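Side-chain contacts in cephalosporin hydroxylase CMCI (Streptomyces clavuligerus, PDB 2BM8), which takes part in cephamycin biosynthesis, probably as a methyltransferase-like enzyme acting on the cephalosporin nucleus: residues S140-F145 / H162-N167; G94-F99 / I132-G137; Q70-D75 / A218-Q223; D52-Q57 / R62-P67. The protein carries 3 engineered substitutions. All blocks are in the same frame, centred on the assembly; numbering follows the deposited sequence.

Interaction 1: residues S140-F145 / H162-N167; sequences SDLTTF and HANTFN
Asn164 faces the loop that carries Ser140 and Leu142. Its CB points at that loop and lies 4.4 Å from Ser140 CA. CG stands anti to the backbone N (chi1 -166°), which carries the amide out from its own backbone and divides its two ends. ND2 takes the side of the loop. It rests 4.0 Å from Ser140 CA and 4.3 Å from Leu142 CD2, and it gives a weak hydrogen bond to Cys139 O. OD1 accepts from Asn167 ND2 at 2.9 Å in a nearly straight bond (167°), lying in the amide plane of Asn167. Asn164 is the N-cap residue of helix 165-175, but its side chain makes no capping bond. Putting an alanine here would probably leave the Asn167 amide free to turn and Cys139 O without its weak donor. Leu142 adds its CD2 methyl, 4.0 Å from Asn167 O. Asn167 packs on Phe9 of the second subunit. The loop after strand 132-136 holds an Asx turn, Asp141 OD2 accepting from Thr143 N, and lies against the start of helix 165-175. Between the segments the chemistry is loose: carbon meets amide and carbonyl at the surface, held by van der Waals contact.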
loop_
_atom_site.group_PDB
_atom_site.type_symbol
_atom_site.label_atom_id
_atom_site.label_comp_id
_atom_site.label_asym_id
_atom_site.label_seq_id
_atom_site.Cartn_x
_atom_site.Cartn_y
_atom_site.Cartn_z
ATOM N N SER B 140 -39.065 -15.878 0.797
ATOM C CA SER B 140 -39.961 -15.458 -0.286
ATOM C C SER B 140 -41.452 -15.449 0.121
ATOM O O SER B 140 -42.294 -14.906 -0.602
ATOM C CB SER B 140 -39.727 -16.312 -1.547
ATOM O OG SER B 140 -40.627 -17.399 -1.621
ATOM N N ASP B 141 -41.769 -16.050 1.271
ATOM C CA ASP B 141 -43.123 -16.032 1.830
ATOM C C ASP B 141 -43.130 -15.102 3.054
ATOM O O ASP B 141 -42.504 -15.405 4.062
ATOM C CB ASP B 141 -43.542 -17.460 2.197
ATOM C CG ASP B 141 -44.933 -17.539 2.822
ATOM O OD1 ASP B 141 -45.414 -18.671 3.046
ATOM O OD2 ASP B 141 -45.618 -16.540 3.126
ATOM N N LEU B 142 -43.841 -13.978 2.957
ATOM C CA LEU B 142 -43.805 -12.931 3.990
ATOM C C LEU B 142 -44.577 -13.283 5.270
ATOM O O LEU B 142 -44.252 -12.780 6.346
ATOM C CB LEU B 142 -44.320 -11.598 3.429
ATOM C CG LEU B 142 -43.419 -10.851 2.437
ATOM C CD1 LEU B 142 -44.180 -9.700 1.774
ATOM C CD2 LEU B 142 -42.148 -10.327 3.112
ATOM N N THR B 143 -45.599 -14.130 5.156
ATOM C CA THR B 143 -46.405 -14.543 6.317
ATOM C C THR B 143 -45.615 -15.384 7.318
ATOM O O THR B 143 -46.062 -15.595 8.444
ATOM C CB THR B 143 -47.664 -15.327 5.873
ATOM O OG1 THR B 143 -47.290 -16.376 4.967
ATOM C CG2 THR B 143 -48.630 -14.436 5.071
ATOM N N THR B 144 -44.463 -15.886 6.876
ATOM C CA THR B 144 -43.443 -16.450 7.756
ATOM C C THR B 144 -43.120 -15.541 8.933
ATOM O O THR B 144 -43.006 -16.004 10.061
ATOM C CB THR B 144 -42.142 -16.657 6.963
ATOM O OG1 THR B 144 -42.320 -17.712 6.011
ATOM C CG2 THR B 144 -41.013 -17.140 7.863
ATOM N N PHE B 145 -42.954 -14.254 8.645
ATOM C CA PHE B 145 -42.490 -13.272 9.620
ATOM C C PHE B 145 -43.565 -12.781 10.566
ATOM O O PHE B 145 -43.237 -12.159 11.575
ATOM C CB PHE B 145 -41.878 -12.067 8.902
ATOM C CG PHE B 145 -40.642 -12.400 8.132
ATOM C CD1 PHE B 145 -40.722 -12.789 6.803
ATOM C CD2 PHE B 145 -39.397 -12.343 8.740
ATOM C CE1 PHE B 145 -39.584 -13.106 6.090
ATOM C CE2 PHE B 145 -38.256 -12.660 8.034
ATOM C CZ PHE B 145 -38.348 -13.042 6.702
ATOM N N HIS B 162 -30.299 -12.453 2.806
ATOM C CA HIS B 162 -30.201 -11.581 1.631
ATOM C C HIS B 162 -30.992 -12.053 0.405
ATOM O O HIS B 162 -30.555 -11.837 -0.726
ATOM C CB HIS B 162 -28.743 -11.372 1.193
ATOM C CG HIS B 162 -27.755 -11.244 2.312
ATOM N ND1 HIS B 162 -27.418 -10.033 2.868
ATOM C CD2 HIS B 162 -26.971 -12.166 2.920
ATOM C CE1 HIS B 162 -26.490 -10.218 3.791
ATOM N NE2 HIS B 162 -26.204 -11.503 3.845
ATOM N N ALA B 163 -32.159 -12.657 0.608
ATOM C CA ALA B 163 -32.942 -13.185 -0.513
ATOM C C ALA B 163 -34.039 -12.230 -0.986
ATOM O O ALA B 163 -34.050 -11.803 -2.149
ATOM C CB ALA B 163 -33.528 -14.562 -0.154
ATOM N N ASN B 164 -34.974 -11.890 -0.115
ATOM C CA ASN B 164 -36.123 -11.059 -0.540
ATOM C C ASN B 164 -36.050 -9.760 0.237
ATOM O O ASN B 164 -37.046 -9.211 0.642
ATOM C CB ASN B 164 -37.425 -11.833 -0.256
ATOM C CG ASN B 164 -38.655 -11.248 -0.937
ATOM O OD1 ASN B 164 -38.586 -10.614 -1.994
ATOM N ND2 ASN B 164 -39.809 -11.486 -0.322
ATOM N N THR B 165 -34.834 -9.274 0.416
ATOM C CA THR B 165 -34.519 -8.294 1.442
ATOM C C THR B 165 -35.391 -7.021 1.422
ATOM O O THR B 165 -36.002 -6.664 2.426
ATOM C CB THR B 165 -33.038 -7.924 1.311
ATOM O OG1 THR B 165 -32.237 -9.119 1.368
ATOM C CG2 THR B 165 -32.579 -7.052 2.493
ATOM N N PHE B 166 -35.461 -6.355 0.277
ATOM C CA PHE B 166 -36.240 -5.129 0.171
ATOM C C PHE B 166 -37.712 -5.341 0.484
ATOM O O PHE B 166 -38.324 -4.491 1.131
ATOM C CB PHE B 166 -36.054 -4.485 -1.202
ATOM C CG PHE B 166 -34.680 -3.932 -1.400
ATOM C CD1 PHE B 166 -33.765 -4.581 -2.221
ATOM C CD2 PHE B 166 -34.287 -2.784 -0.732
ATOM C CE1 PHE B 166 -32.496 -4.072 -2.395
ATOM C CE2 PHE B 166 -33.012 -2.278 -0.894
ATOM C CZ PHE B 166 -32.116 -2.922 -1.725
ATOM N N ASN B 167 -38.269 -6.471 0.044
ATOM C CA ASN B 167 -39.646 -6.833 0.389
ATOM C C ASN B 167 -39.813 -7.066 1.882
ATOM O O ASN B 167 -40.788 -6.619 2.469
ATOM C CB ASN B 167 -40.115 -8.073 -0.398
ATOM C CG ASN B 167 -40.735 -7.716 -1.765
ATOM O OD1 ASN B 167 -41.523 -6.775 -1.876
ATOM N ND2 ASN B 167 -40.374 -8.476 -2.802
#

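Interaction 2: residues G94-F99 / I132-G137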
loop_
_atom_site.group_PDB
_atom_site.type_symbol
_atom_site.label_atom_id
_atom_site.label_comp_id
_atom_site.label_asym_id
_atom_site.label_seq_id
_atom_site.Cartn_x
_atom_site.Cartn_y
_atom_site.Cartn_z
ATOM N N GLY B 94 -23.846 -19.507 16.413
ATOM C CA GLY B 94 -22.858 -18.894 17.281
ATOM C C GLY B 94 -23.269 -17.481 17.637
ATOM O O GLY B 94 -23.317 -17.117 18.817
ATOM N N SER B 95 -23.617 -16.691 16.630
ATOM C CA SER B 95 -23.968 -15.306 16.867
ATOM C C SER B 95 -25.252 -15.157 17.716
ATOM O O SER B 95 -25.404 -14.191 18.445
ATOM C CB SER B 95 -24.088 -14.572 15.532
ATOM O OG SER B 95 -25.243 -15.025 14.858
ATOM N N LEU B 96 -26.170 -16.103 17.633
ATOM C CA LEU B 96 -27.340 -16.127 18.536
ATOM C C LEU B 96 -26.950 -16.245 20.021
ATOM O O LEU B 96 -27.409 -15.466 20.850
ATOM C CB LEU B 96 -28.233 -17.317 18.206
ATOM C CG LEU B 96 -29.323 -17.196 17.151
ATOM C CD1 LEU B 96 -29.031 -16.143 16.108
ATOM C CD2 LEU B 96 -29.534 -18.557 16.520
ATOM N N ALA B 97 -26.131 -17.244 20.349
ATOM C CA ALA B 97 -25.668 -17.443 21.710
ATOM C C ALA B 97 -24.868 -16.249 22.199
ATOM O O ALA B 97 -24.945 -15.895 23.373
ATOM C CB ALA B 97 -24.829 -18.694 21.808
ATOM N N TRP B 98 -24.106 -15.630 21.297
ATOM C CA TRP B 98 -23.302 -14.463 21.626
ATOM C C TRP B 98 -24.213 -13.301 22.010
ATOM O O TRP B 98 -24.029 -12.700 23.060
ATOM C CB TRP B 98 -22.384 -14.080 20.456
ATOM C CG TRP B 98 -21.504 -12.905 20.753
ATOM C CD1 TRP B 98 -20.405 -12.898 21.537
ATOM C CD2 TRP B 98 -21.677 -11.572 20.297
ATOM N NE1 TRP B 98 -19.859 -11.638 21.589
ATOM C CE2 TRP B 98 -20.633 -10.802 20.836
ATOM C CE3 TRP B 98 -22.607 -10.944 19.471
ATOM C CZ2 TRP B 98 -20.498 -9.450 20.590
ATOM C CZ3 TRP B 98 -22.468 -9.602 19.215
ATOM C CH2 TRP B 98 -21.427 -8.867 19.782
ATOM N N PHE B 99 -25.204 -13.011 21.180
ATOM C CA PHE B 99 -26.158 -11.938 21.467
ATOM C C PHE B 99 -26.875 -12.167 22.794
ATOM O O PHE B 99 -27.070 -11.229 23.563
ATOM C CB PHE B 99 -27.214 -11.818 20.364
ATOM C CG PHE B 99 -26.787 -10.993 19.193
ATOM C CD1 PHE B 99 -26.851 -11.509 17.906
ATOM C CD2 PHE B 99 -26.345 -9.691 19.363
ATOM C CE1 PHE B 99 -26.468 -10.751 16.820
ATOM C CE2 PHE B 99 -25.965 -8.925 18.273
ATOM C CZ PHE B 99 -26.025 -9.464 17.001
ATOM N N ILE B 132 -33.361 -17.993 23.539
ATOM C CA ILE B 132 -33.048 -18.145 22.119
ATOM C C ILE B 132 -34.125 -19.017 21.518
ATOM O O ILE B 132 -34.312 -20.144 21.964
ATOM C CB ILE B 132 -31.704 -18.851 21.903
ATOM C CG1 ILE B 132 -30.565 -18.032 22.498
ATOM C CG2 ILE B 132 -31.486 -19.119 20.401
ATOM C CD1 ILE B 132 -29.222 -18.753 22.510
ATOM N N THR B 133 -34.812 -18.512 20.500
ATOM C CA THR B 133 -35.894 -19.250 19.856
ATOM C C THR B 133 -35.559 -19.440 18.379
ATOM O O THR B 133 -35.199 -18.487 17.705
ATOM C CB THR B 133 -37.233 -18.472 20.028
ATOM O OG1 THR B 133 -37.525 -18.275 21.420
ATOM C CG2 THR B 133 -38.398 -19.279 19.554
ATOM N N LEU B 134 -35.683 -20.664 17.879
ATOM C CA LEU B 134 -35.376 -20.984 16.492
ATOM C C LEU B 134 -36.642 -21.241 15.681
ATOM O O LEU B 134 -37.341 -22.209 15.930
ATOM C CB LEU B 134 -34.507 -22.231 16.437
ATOM C CG LEU B 134 -32.987 -22.092 16.329
ATOM C CD1 LEU B 134 -32.450 -20.931 17.116
ATOM C CD2 LEU B 134 -32.349 -23.415 16.778
ATOM N N HIS B 135 -36.912 -20.382 14.701
ATOM C CA HIS B 135 -38.063 -20.515 13.810
ATOM C C HIS B 135 -37.603 -20.958 12.420
ATOM O O HIS B 135 -36.663 -20.387 11.864
ATOM C CB HIS B 135 -38.793 -19.172 13.701
ATOM C CG HIS B 135 -39.714 -18.889 14.847
ATOM N ND1 HIS B 135 -39.327 -18.999 16.165
ATOM C CD2 HIS B 135 -41.013 -18.507 14.872
ATOM C CE1 HIS B 135 -40.350 -18.701 16.949
ATOM N NE2 HIS B 135 -41.383 -18.397 16.190
ATOM N N GLN B 136 -38.264 -21.972 11.865
ATOM C CA GLN B 136 -38.006 -22.416 10.493
ATOM C C GLN B 136 -38.837 -21.609 9.502
ATOM O O GLN B 136 -40.051 -21.771 9.436
ATOM C CB GLN B 136 -38.346 -23.898 10.336
ATOM C CG GLN B 136 -38.286 -24.396 8.901
ATOM C CD GLN B 136 -37.582 -25.726 8.796
ATOM O OE1 GLN B 136 -36.350 -25.780 8.747
ATOM N NE2 GLN B 136 -38.355 -26.807 8.774
ATOM N N GLY B 137 -38.181 -20.757 8.720
ATOM C CA GLY B 137 -38.862 -19.856 7.805
ATOM C C GLY B 137 -38.471 -19.971 6.340
ATOM O O GLY B 137 -37.926 -20.973 5.895
#
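Leu96 reaches from helix 94-106 to strand 132-136 and meets two side chains there. The contact is apolar. Leu96 CD2 lies 3.8 Å from Leu134 CD1, and the two leucines cross at a slant. Leu134 does not aim its CB at the helix; the end of its side chain turns in to make the touch. Nearer its root, Leu96 CB stands 4.3 Å from Ile132 CG2. Ile132 uses both branches. CG2 faces Leu96, while the longer branch runs out extended (chi2 171°) and lays CD1 along the helix, 4.4 Å from Ala97 CB. The setting is a Rossmann-like methyltransferase sheet. Helix 94-106 links strand 84-88 to the parallel strand 111-116 in a beta-alpha-beta crossover, and it also covers strand 132-136, the outermost on that side within this chain. Helix and strand run nearly antiparallel, at 150°, with their axes 9.6 Å apart. The other kind of contact is methyl against backbone. Ile132 CD1 is 3.9 Å from Ala97 CA and 4.1 Å from Leu96 O. On the strand side, Thr133 and His135 pair through their backbones with strand 111-116. Leu96 also packs on Val112 of that strand and on Val90, and Leu134 touches Met129.

Interaction 3: residues Q70-D75 / A218-Q223; sequences QAVYHD and ANASSQ
Val72 meets Ala220 methyl to methyl. Val72 CG2 lies 3.3 Å from Ala220 CB, shorter than methyls usually come, so the exact spacing is doubtful. The same methyl is 4.4 Å from Ser221 CB. Val72 CG1 sits anti to the backbone N (chi1 166°), and CG2, beside that nitrogen, faces the loop. Val72 also touches Leu224, so its contact with the loop extends past Ser221. One carbonyl joins this apolar group, since Ala220 O is 4.0 Å from Val72 CG2. Polar contacts lie beside the Val72 patch. Inside the loop, Ser221 OG accepts from the backbone N of Leu224. The ties to the other side are Thr69 on the helix and the residues leading into it. Ser221 OG hydrogen bonds with Thr69 OG1. Gln223 is gripped at both ends of its amide: OE1 takes Thr69 OG1 and the backbone N of Asp66, and NE2 gives to Leu64 O. On the outer side, Ala220 packs on Leu48 of the third subunit. The arrangement fits the methyltransferase-like fold: helix 67-80, which precedes the first strand of the main sheet, is met by the loop joining the antiparallel strands 211-214 and 228-231.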
loop_
_atom_site.group_PDB
_atom_site.type_symbol
_atom_site.label_atom_id
_atom_site.label_comp_id
_atom_site.label_asym_id
_atom_site.label_seq_id
_atom_site.Cartn_x
_atom_site.Cartn_y
_atom_site.Cartn_z
ATOM N N GLN B 70 -18.404 -7.374 16.304
ATOM C CA GLN B 70 -18.760 -7.607 17.694
ATOM C C GLN B 70 -18.674 -6.311 18.494
ATOM O O GLN B 70 -19.570 -6.016 19.280
ATOM C CB GLN B 70 -17.836 -8.657 18.316
ATOM C CG GLN B 70 -18.053 -10.083 17.818
ATOM C CD GLN B 70 -16.971 -11.038 18.330
ATOM O OE1 GLN B 70 -16.663 -11.051 19.536
ATOM N NE2 GLN B 70 -16.386 -11.824 17.420
ATOM N N ALA B 71 -17.612 -5.539 18.282
ATOM C CA ALA B 71 -17.434 -4.246 18.971
ATOM C C ALA B 71 -18.559 -3.238 18.685
ATOM O O ALA B 71 -19.045 -2.567 19.587
ATOM C CB ALA B 71 -16.094 -3.616 18.600
ATOM N N VAL B 72 -18.950 -3.129 17.422
ATOM C CA VAL B 72 -20.052 -2.269 17.030
ATOM C C VAL B 72 -21.365 -2.730 17.691
ATOM O O VAL B 72 -22.035 -1.930 18.336
ATOM C CB VAL B 72 -20.197 -2.223 15.493
ATOM C CG1 VAL B 72 -21.531 -1.610 15.093
ATOM C CG2 VAL B 72 -19.034 -1.467 14.877
ATOM N N TYR B 73 -21.705 -4.011 17.552
ATOM C CA TYR B 73 -22.920 -4.550 18.185
ATOM C C TYR B 73 -22.902 -4.409 19.708
ATOM O O TYR B 73 -23.935 -4.318 20.331
ATOM C CB TYR B 73 -23.154 -6.025 17.827
ATOM C CG TYR B 73 -23.803 -6.242 16.474
ATOM C CD1 TYR B 73 -23.144 -6.934 15.478
ATOM C CD2 TYR B 73 -25.085 -5.769 16.202
ATOM C CE1 TYR B 73 -23.718 -7.134 14.237
ATOM C CE2 TYR B 73 -25.683 -5.967 14.956
ATOM C CZ TYR B 73 -24.989 -6.649 13.970
ATOM O OH TYR B 73 -25.545 -6.875 12.724
ATOM N N HIS B 74 -21.730 -4.412 20.311
ATOM C CA HIS B 74 -21.662 -4.261 21.747
ATOM C C HIS B 74 -22.116 -2.860 22.123
ATOM O O HIS B 74 -22.953 -2.708 23.014
ATOM C CB HIS B 74 -20.261 -4.517 22.270
ATOM C CG HIS B 74 -20.107 -4.178 23.710
ATOM N ND1 HIS B 74 -19.865 -2.893 24.140
ATOM C CD2 HIS B 74 -20.209 -4.940 24.823
ATOM C CE1 HIS B 74 -19.797 -2.884 25.459
ATOM N NE2 HIS B 74 -20.011 -4.112 25.898
ATOM N N ASP B 75 -21.570 -1.852 21.429
ATOM C CA ASP B 75 -21.954 -0.448 21.637
ATOM C C ASP B 75 -23.440 -0.235 21.365
ATOM O O ASP B 75 -24.112 0.441 22.112
ATOM C CB ASP B 75 -21.134 0.503 20.746
ATOM C CG ASP B 75 -19.629 0.502 21.080
ATOM O OD1 ASP B 75 -19.277 0.112 22.218
ATOM O OD2 ASP B 75 -18.734 0.862 20.256
ATOM N N ALA B 218 -22.389 2.802 10.928
ATOM C CA ALA B 218 -22.318 2.403 9.525
ATOM C C ALA B 218 -20.909 2.311 8.931
ATOM O O ALA B 218 -20.689 1.514 8.044
ATOM C CB ALA B 218 -23.177 3.352 8.659
ATOM N N ASN B 219 -19.961 3.122 9.375
ATOM C CA ASN B 219 -18.581 3.000 8.860
ATOM C C ASN B 219 -17.625 2.269 9.821
ATOM O O ASN B 219 -16.426 2.299 9.640
ATOM C CB ASN B 219 -18.022 4.380 8.482
ATOM C CG ASN B 219 -18.892 5.109 7.453
ATOM O OD1 ASN B 219 -19.424 4.499 6.521
ATOM N ND2 ASN B 219 -19.049 6.414 7.628
ATOM N N ALA B 220 -18.149 1.587 10.829
ATOM C CA ALA B 220 -17.291 1.076 11.910
ATOM C C ALA B 220 -16.783 -0.361 11.725
ATOM O O ALA B 220 -15.905 -0.789 12.446
ATOM C CB ALA B 220 -18.001 1.222 13.253
ATOM N N SER B 221 -17.331 -1.107 10.775
ATOM C CA SER B 221 -16.767 -2.412 10.416
ATOM C C SER B 221 -17.006 -2.779 8.969
ATOM O O SER B 221 -18.026 -2.413 8.399
ATOM C CB SER B 221 -17.318 -3.519 11.325
ATOM O OG SER B 221 -18.563 -4.031 10.862
ATOM N N SER B 222 -16.071 -3.528 8.385
ATOM C CA SER B 222 -16.207 -3.980 7.004
ATOM C C SER B 222 -17.455 -4.859 6.774
ATOM O O SER B 222 -18.024 -4.833 5.693
ATOM C CB SER B 222 -14.931 -4.681 6.526
ATOM O OG SER B 222 -14.832 -6.010 7.008
ATOM N N GLN B 223 -17.924 -5.588 7.790
ATOM C CA GLN B 223 -19.133 -6.402 7.617
ATOM C C GLN B 223 -20.423 -5.574 7.663
ATOM O O GLN B 223 -21.389 -5.901 6.985
ATOM C CB GLN B 223 -19.207 -7.541 8.650
ATOM C CG GLN B 223 -18.268 -8.739 8.359
ATOM C CD GLN B 223 -18.202 -9.714 9.528
ATOM O OE1 GLN B 223 -18.144 -9.283 10.697
ATOM N NE2 GLN B 223 -18.201 -11.033 9.228
#

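Interaction 4: residues D52-Q57 / R62-P67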
loop_
_atom_site.group_PDB
_atom_site.type_symbol
_atom_site.label_atom_id
_atom_site.label_comp_id
_atom_site.label_asym_id
_atom_site.label_seq_id
_atom_site.Cartn_x
_atom_site.Cartn_y
_atom_site.Cartn_z
ATOM N N ASP B 52 -6.806 -17.062 7.957
ATOM C CA ASP B 52 -7.695 -16.120 8.648
ATOM C C ASP B 52 -9.048 -15.982 7.972
ATOM O O ASP B 52 -9.679 -14.941 8.086
ATOM C CB ASP B 52 -7.052 -14.733 8.824
ATOM C CG ASP B 52 -6.824 -14.002 7.518
ATOM O OD1 ASP B 52 -7.191 -14.515 6.439
ATOM O OD2 ASP B 52 -6.273 -12.879 7.482
ATOM N N PHE B 53 -9.498 -17.034 7.285
ATOM C CA PHE B 53 -10.797 -16.990 6.635
ATOM C C PHE B 53 -11.922 -16.733 7.650
ATOM O O PHE B 53 -12.536 -15.660 7.629
ATOM C CB PHE B 53 -11.105 -18.266 5.850
ATOM C CG PHE B 53 -12.563 -18.412 5.537
ATOM C CD1 PHE B 53 -13.235 -19.595 5.811
ATOM C CD2 PHE B 53 -13.284 -17.319 5.034
ATOM C CE1 PHE B 53 -14.594 -19.706 5.563
ATOM C CE2 PHE B 53 -14.638 -17.416 4.789
ATOM C CZ PHE B 53 -15.299 -18.616 5.045
ATOM N N SER B 54 -12.209 -17.699 8.518
ATOM C CA SER B 54 -13.258 -17.483 9.522
ATOM C C SER B 54 -12.840 -18.125 10.835
ATOM O O SER B 54 -13.405 -19.114 11.251
ATOM C CB SER B 54 -14.608 -18.026 9.026
ATOM O OG SER B 54 -15.698 -17.586 9.823
ATOM N N PRO B 55 -11.853 -17.534 11.497
ATOM C CA PRO B 55 -11.172 -18.187 12.609
ATOM C C PRO B 55 -11.783 -17.907 13.995
ATOM O O PRO B 55 -11.310 -18.451 14.986
ATOM C CB PRO B 55 -9.772 -17.575 12.526
ATOM C CG PRO B 55 -10.016 -16.162 12.032
ATOM C CD PRO B 55 -11.309 -16.183 11.243
ATOM N N TYR B 56 -12.818 -17.094 14.074
ATOM C CA TYR B 56 -13.267 -16.622 15.367
ATOM C C TYR B 56 -14.255 -17.587 16.000
ATOM O O TYR B 56 -14.906 -18.368 15.316
ATOM C CB TYR B 56 -13.832 -15.214 15.216
ATOM C CG TYR B 56 -12.809 -14.287 14.599
ATOM C CD1 TYR B 56 -12.942 -13.823 13.291
ATOM C CD2 TYR B 56 -11.687 -13.904 15.326
ATOM C CE1 TYR B 56 -11.977 -12.968 12.726
ATOM C CE2 TYR B 56 -10.710 -13.074 14.773
ATOM C CZ TYR B 56 -10.857 -12.601 13.478
ATOM O OH TYR B 56 -9.884 -11.775 12.961
ATOM N N GLN B 57 -14.310 -17.562 17.327
ATOM C CA GLN B 57 -15.247 -18.398 18.071
ATOM C C GLN B 57 -15.864 -17.633 19.210
ATOM O O GLN B 57 -15.425 -16.546 19.559
ATOM C CB GLN B 57 -14.560 -19.653 18.628
ATOM C CG GLN B 57 -13.444 -19.350 19.617
ATOM C CD GLN B 57 -13.209 -20.452 20.648
ATOM O OE1 GLN B 57 -14.130 -20.863 21.359
ATOM N NE2 GLN B 57 -11.964 -20.906 20.747
ATOM N N ARG B 62 -18.338 -21.548 16.351
ATOM C CA ARG B 62 -17.802 -20.639 15.347
ATOM C C ARG B 62 -18.584 -19.339 15.366
ATOM O O ARG B 62 -19.805 -19.360 15.498
ATOM C CB ARG B 62 -17.901 -21.272 13.975
ATOM C CG ARG B 62 -17.029 -22.497 13.838
ATOM C CD ARG B 62 -16.941 -23.014 12.458
ATOM N NE ARG B 62 -16.527 -21.953 11.571
ATOM C CZ ARG B 62 -16.906 -21.799 10.314
ATOM N NH1 ARG B 62 -17.707 -22.675 9.715
ATOM N NH2 ARG B 62 -16.457 -20.743 9.652
ATOM N N MET B 63 -17.871 -18.223 15.241
ATOM C CA MET B 63 -18.455 -16.890 15.183
ATOM C C MET B 63 -18.142 -16.308 13.827
ATOM O O MET B 63 -17.000 -15.960 13.567
ATOM C CB MET B 63 -17.829 -15.965 16.245
ATOM C CG MET B 63 -18.656 -15.777 17.497
ATOM S SD MET B 63 -20.054 -14.717 17.214
ATOM C CE MET B 63 -19.350 -13.158 17.326
ATOM N N LEU B 64 -19.157 -16.178 12.980
ATOM C CA LEU B 64 -18.983 -15.576 11.664
ATOM C C LEU B 64 -18.871 -14.051 11.717
ATOM O O LEU B 64 -18.489 -13.438 10.732
ATOM C CB LEU B 64 -20.134 -15.959 10.737
ATOM C CG LEU B 64 -20.259 -17.394 10.223
ATOM C CD1 LEU B 64 -20.584 -17.354 8.744
ATOM C CD2 LEU B 64 -19.020 -18.229 10.458
ATOM N N LYS B 65 -19.212 -13.447 12.849
ATOM C CA LYS B 65 -19.065 -12.016 13.023
ATOM C C LYS B 65 -17.698 -11.699 13.607
ATOM O O LYS B 65 -17.354 -12.202 14.662
ATOM C CB LYS B 65 -20.193 -11.472 13.907
ATOM C CG LYS B 65 -21.590 -11.581 13.236
ATOM C CD LYS B 65 -22.678 -10.927 14.070
ATOM C CE LYS B 65 -24.101 -11.222 13.569
ATOM N NZ LYS B 65 -24.176 -11.757 12.185
ATOM N N ASP B 66 -16.909 -10.862 12.931
ATOM C CA ASP B 66 -15.541 -10.646 13.379
ATOM C C ASP B 66 -15.445 -9.629 14.530
ATOM O O ASP B 66 -16.451 -9.021 14.888
ATOM C CB ASP B 66 -14.568 -10.423 12.193
ATOM C CG ASP B 66 -14.784 -9.140 11.453
ATOM O OD1 ASP B 66 -15.113 -8.099 12.069
ATOM O OD2 ASP B 66 -14.587 -9.088 10.214
ATOM N N PRO B 67 -14.282 -9.538 15.181
ATOM C CA PRO B 67 -14.115 -8.657 16.336
ATOM C C PRO B 67 -14.545 -7.199 16.153
ATOM O O PRO B 67 -15.048 -6.621 17.086
ATOM C CB PRO B 67 -12.608 -8.733 16.611
ATOM C CG PRO B 67 -12.248 -10.095 16.196
ATOM C CD PRO B 67 -13.057 -10.325 14.936
#
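The Tyr56 ring is held between two prolines. Pro67 CD lies over the centre of one face, 3.5 Å from the centroid and 11° off the normal, in a CH-pi contact. Pro55 CG covers the opposite face, also over the centre. Asp66 CB approaches obliquely, 3.7 Å from Tyr56 CE1. The Arg62 guanidinium is met at its edge by Ser54, whose OG is 3.3 Å from Arg62 NH2. The guanidinium is hydrogen-bonded elsewhere: NH2 to Leu18 O and NH1 to Asp21 O. Leu64 CD2 closes in on Ser54 OG at 3.4 Å. Tyr56 has CG anti to its carbonyl carbon (chi1 -56°), which swings the ring over Pro67 while its CB stays 4.2 Å from Met63 CB. Met63 then bends away toward Trp98. If a serine took the place of Tyr56, Pro67 would probably lose its aromatic partner and a gap would open between the two prolines. One backbone bond ties the segments: Met63 N to Tyr56 O, 3.0 Å and nearly straight (172°). Tyr56 also packs on Ala71 of the third subunit. Gln57 and Arg62 form an antiparallel, non-hydrogen-bonded pair. That end belongs to a short beta hairpin, strands 57-58 and 61-62. The loop from Met63 to Asp66 connects it to helix 67-80, whose N-cap is Asp66.

Overall arrangement
Interaction 4 comes first along the chain, and interactions 2 and 1 follow in series. Both fall within the long span that interaction 3 closes. Interactions 3 and 4 have centres 14 Å apart and meet at the start of helix 67-80, where both also reach the third subunit. Interaction 2 lies 17 Å from interaction 4, centre to centre, and Ser95 and Trp98 of helix 94-106 touch Met63 and Lys65. Trp98 and Phe99 also pack on helix 67-80. Interaction 1 is farthest from interaction 4, about 27 Å between centres and across the middle of the chain. It touches interaction 2 through Thr144 and Gly137. Interaction 2 is internal to the chain, whereas interactions 1, 3 and 4 also reach other subunits.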